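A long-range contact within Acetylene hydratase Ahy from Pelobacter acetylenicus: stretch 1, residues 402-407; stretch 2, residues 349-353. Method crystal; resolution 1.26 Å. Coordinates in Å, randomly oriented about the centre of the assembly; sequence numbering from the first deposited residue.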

ATOM      1  N   LYS A 402      -4.005 -26.449  -0.826  1.00  8.84           N
ATOM      2  CA  LYS A 402      -4.027 -26.584   0.647  1.00 10.04           C
ATOM      3  C   LYS A 402      -3.975 -25.200   1.270  1.00  8.90           C
ATOM      4  O   LYS A 402      -3.233 -24.330   0.779  1.00  8.75           O
ATOM      5  CB  LYS A 402      -2.845 -27.423   1.118  1.00 11.01           C
ATOM      6  CG  LYS A 402      -2.924 -28.887   0.680  1.00 13.31           C
ATOM      7  CD  LYS A 402      -4.050 -29.624   1.380  1.00 18.36           C
ATOM      8  CE  LYS A 402      -4.096 -31.085   0.918  1.00 22.08           C
ATOM      9  NZ  LYS A 402      -5.472 -31.600   0.954  1.00 26.46           N
ATOM     10  N   PRO A 403      -4.736 -24.993   2.362  1.00  9.37           N
ATOM     11  CA  PRO A 403      -5.584 -25.997   3.058  1.00  9.89           C
ATOM     12  C   PRO A 403      -6.831 -26.383   2.265  1.00 10.07           C
ATOM     13  O   PRO A 403      -7.469 -27.404   2.571  1.00 11.72           O
ATOM     14  CB  PRO A 403      -6.002 -25.261   4.342  1.00 11.04           C
ATOM     15  CG  PRO A 403      -5.955 -23.798   3.948  1.00 10.86           C
ATOM     16  CD  PRO A 403      -4.768 -23.676   3.020  1.00 10.69           C
ATOM     17  N   TYR A 404      -7.181 -25.585   1.255  1.00  9.10           N
ATOM     18  CA  TYR A 404      -8.276 -25.926   0.371  1.00  9.02           C
ATOM     19  C   TYR A 404      -8.077 -25.209  -0.944  1.00  9.62           C
ATOM     20  O   TYR A 404      -7.287 -24.256  -1.009  1.00  9.33           O
ATOM     21  CB  TYR A 404      -9.638 -25.556   0.983  1.00  9.95           C
ATOM     22  CG  TYR A 404      -9.812 -24.099   1.398  1.00  9.37           C
ATOM     23  CD1 TYR A 404     -10.106 -23.116   0.455  1.00  8.94           C
ATOM     24  CD2 TYR A 404      -9.733 -23.731   2.742  1.00  8.65           C
ATOM     25  CE1 TYR A 404     -10.277 -21.794   0.822  1.00  8.60           C
ATOM     26  CE2 TYR A 404      -9.905 -22.411   3.132  1.00  9.87           C
ATOM     27  CZ  TYR A 404     -10.177 -21.444   2.146  1.00  8.29           C
ATOM     28  OH  TYR A 404     -10.401 -20.124   2.498  1.00  8.59           O
ATOM     29  N   PRO A 405      -8.757 -25.697  -1.994  1.00  8.82           N
ATOM     30  CA  PRO A 405      -8.509 -25.069  -3.288  1.00  9.48           C
ATOM     31  C   PRO A 405      -9.088 -23.686  -3.485  1.00  9.00           C
ATOM     32  O   PRO A 405     -10.207 -23.410  -3.100  1.00  9.06           O
ATOM     33  CB  PRO A 405      -9.165 -26.034  -4.291  1.00 10.82           C
ATOM     34  CG  PRO A 405      -9.551 -27.244  -3.538  1.00 10.61           C
ATOM     35  CD  PRO A 405      -9.585 -26.909  -2.093  1.00 10.51           C
ATOM     36  N   VAL A 406      -8.299 -22.833  -4.126  1.00  7.63           N
ATOM     37  CA  VAL A 406      -8.782 -21.570  -4.692  1.00  7.50           C
ATOM     38  C   VAL A 406      -8.620 -21.733  -6.203  1.00  7.20           C
ATOM     39  O   VAL A 406      -7.536 -22.114  -6.669  1.00  6.96           O
ATOM     40  CB  VAL A 406      -7.968 -20.379  -4.185  1.00  7.74           C
ATOM     41  CG1 VAL A 406      -8.282 -19.097  -4.983  1.00  8.77           C
ATOM     42  CG2 VAL A 406      -8.237 -20.173  -2.705  1.00  9.29           C
ATOM     43  N   LYS A 407      -9.710 -21.540  -6.947  1.00  7.28           N
ATOM     44  CA  LYS A 407      -9.769 -21.913  -8.351  1.00  7.13           C
ATOM     45  C   LYS A 407     -10.302 -20.821  -9.240  1.00  7.62           C
ATOM     46  O   LYS A 407     -10.226 -20.983 -10.455  1.00  8.23           O
ATOM     47  CB  LYS A 407     -10.630 -23.184  -8.523  1.00  8.48           C
ATOM     48  CG  LYS A 407      -9.916 -24.419  -7.967  1.00  9.10           C
ATOM     49  CD  LYS A 407      -8.761 -24.855  -8.864  1.00 10.34           C
ATOM     50  CE  LYS A 407      -8.117 -26.103  -8.295  1.00 11.73           C
ATOM     51  NZ  LYS A 407      -7.041 -26.508  -9.198  1.00 13.98           N
TER
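Stretch 2, residues 349-353: KLQLG

What forms the apolar centre of the contact? Leu352 does, with its chi1 m, chi2 t side chain. Its CA-to-CB bond points sideways to stretch 1, but the end of the side chain comes nearer and meets three residues. CD2 lies over one face of the Tyr404 ring, 4.2 Å from the ring centroid and 28° off the normal, a CH-pi contact; the same Leu352 CD2 is 3.8 Å from Tyr404 CZ and 3.7 Å from Pro403 CD. The other methyl, Leu352 CD1, packs against Val406 CG2 at 3.6 Å.

How do the backbones carry these side chains? Stretch 1 has no regular helix or strand. A cis peptide bond precedes Pro403, and from Tyr404 to Val406 the chain is extended, so that Tyr404 and Val406 point toward stretch 2 while Pro405 between them points away. Stretch 2 comes out of a weakly bonded helix and opens at Gln351 and Leu352 into extended angles. The nearest CA atoms, those of Pro403 and Leu352, are still 8.3 Å apart, so side chains bridge the gap, burying 240 Å² over both sides.

What continues the contact beyond Leu352? Tyr404, with chi1 p, reaches across to Leu350, whose CA-to-CB bond points toward stretch 1. Tyr404 CE2 lies 4.1 Å from Leu350 CB, extending the apolar packing along the ring. Gln351, between the two leucines, points away and has its side-chain amide hydrogen-bonded elsewhere in the structure.

Where does the contact turn polar? At the tip of the tyrosine, Tyr404 OH lies 2.7 Å from Leu350 O, a hydrogen-bonding distance, with the carbonyl oxygen at the ring edge near its plane. Whether the hydroxyl proton is given to this carbonyl remains open, because another acceptor is within its reach.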

ATOM      1  N   LYS A 349     -14.051 -17.621   9.242  1.00 11.73           N
ATOM      2  CA  LYS A 349     -13.016 -18.472   9.817  1.00 12.36           C
ATOM      3  C   LYS A 349     -12.103 -19.136   8.785  1.00 12.15           C
ATOM      4  O   LYS A 349     -10.942 -19.426   9.091  1.00 13.60           O
ATOM      5  CB  LYS A 349     -13.661 -19.514  10.775  1.00 13.42           C
ATOM      6  CG  LYS A 349     -14.212 -18.923  12.060  1.00 18.57           C
ATOM      7  CD  LYS A 349     -14.949 -19.992  12.903  1.00 26.25           C
ATOM      8  CE  LYS A 349     -16.447 -20.014  12.588  1.00 30.26           C
ATOM      9  NZ  LYS A 349     -17.178 -21.199  13.126  1.00 32.28           N
ATOM     10  N   LEU A 350     -12.606 -19.324   7.560  1.00 11.32           N
ATOM     11  CA  LEU A 350     -11.844 -20.003   6.512  1.00 11.46           C
ATOM     12  C   LEU A 350     -10.848 -19.075   5.851  1.00  9.99           C
ATOM     13  O   LEU A 350      -9.989 -19.534   5.089  1.00  9.78           O
ATOM     14  CB  LEU A 350     -12.747 -20.521   5.386  1.00 11.41           C
ATOM     15  CG  LEU A 350     -13.621 -21.753   5.688  1.00 13.20           C
ATOM     16  CD1 LEU A 350     -14.537 -22.060   4.503  1.00 14.79           C
ATOM     17  CD2 LEU A 350     -12.786 -22.962   6.060  1.00 16.25           C
ATOM     18  N   GLN A 351     -10.978 -17.771   6.088  1.00  8.96           N
ATOM     19  CA  GLN A 351     -10.143 -16.797   5.387  1.00  8.41           C
ATOM     20  C   GLN A 351      -8.701 -17.258   5.363  1.00  8.33           C
ATOM     21  O   GLN A 351      -8.116 -17.531   6.405  1.00  9.03           O
ATOM     22  CB  GLN A 351     -10.254 -15.440   6.061  1.00  8.63           C
ATOM     23  CG  GLN A 351      -9.616 -14.305   5.213  1.00  8.65           C
ATOM     24  CD  GLN A 351     -10.018 -12.956   5.763  1.00  9.56           C
ATOM     25  OE1 GLN A 351      -9.908 -12.718   6.971  1.00  9.90           O
ATOM     26  NE2 GLN A 351     -10.504 -12.078   4.908  1.00  8.86           N
ATOM     27  N   LEU A 352      -8.081 -17.278   4.179  1.00  8.25           N
ATOM     28  CA  LEU A 352      -6.739 -17.828   4.129  1.00  8.45           C
ATOM     29  C   LEU A 352      -5.759 -16.938   4.844  1.00  8.55           C
ATOM     30  O   LEU A 352      -5.749 -15.726   4.656  1.00  9.05           O
ATOM     31  CB  LEU A 352      -6.340 -17.992   2.657  1.00  8.36           C
ATOM     32  CG  LEU A 352      -7.101 -19.164   2.015  1.00  7.80           C
ATOM     33  CD1 LEU A 352      -7.125 -19.080   0.501  1.00  8.64           C
ATOM     34  CD2 LEU A 352      -6.491 -20.483   2.409  1.00  9.91           C
ATOM     35  N   GLY A 353      -4.915 -17.538   5.684  1.00  8.39           N
ATOM     36  CA  GLY A 353      -4.115 -16.784   6.635  1.00  9.12           C
ATOM     37  C   GLY A 353      -4.568 -16.988   8.070  1.00  9.33           C
ATOM     38  O   GLY A 353      -3.772 -16.820   8.992  1.00  9.82           O
TER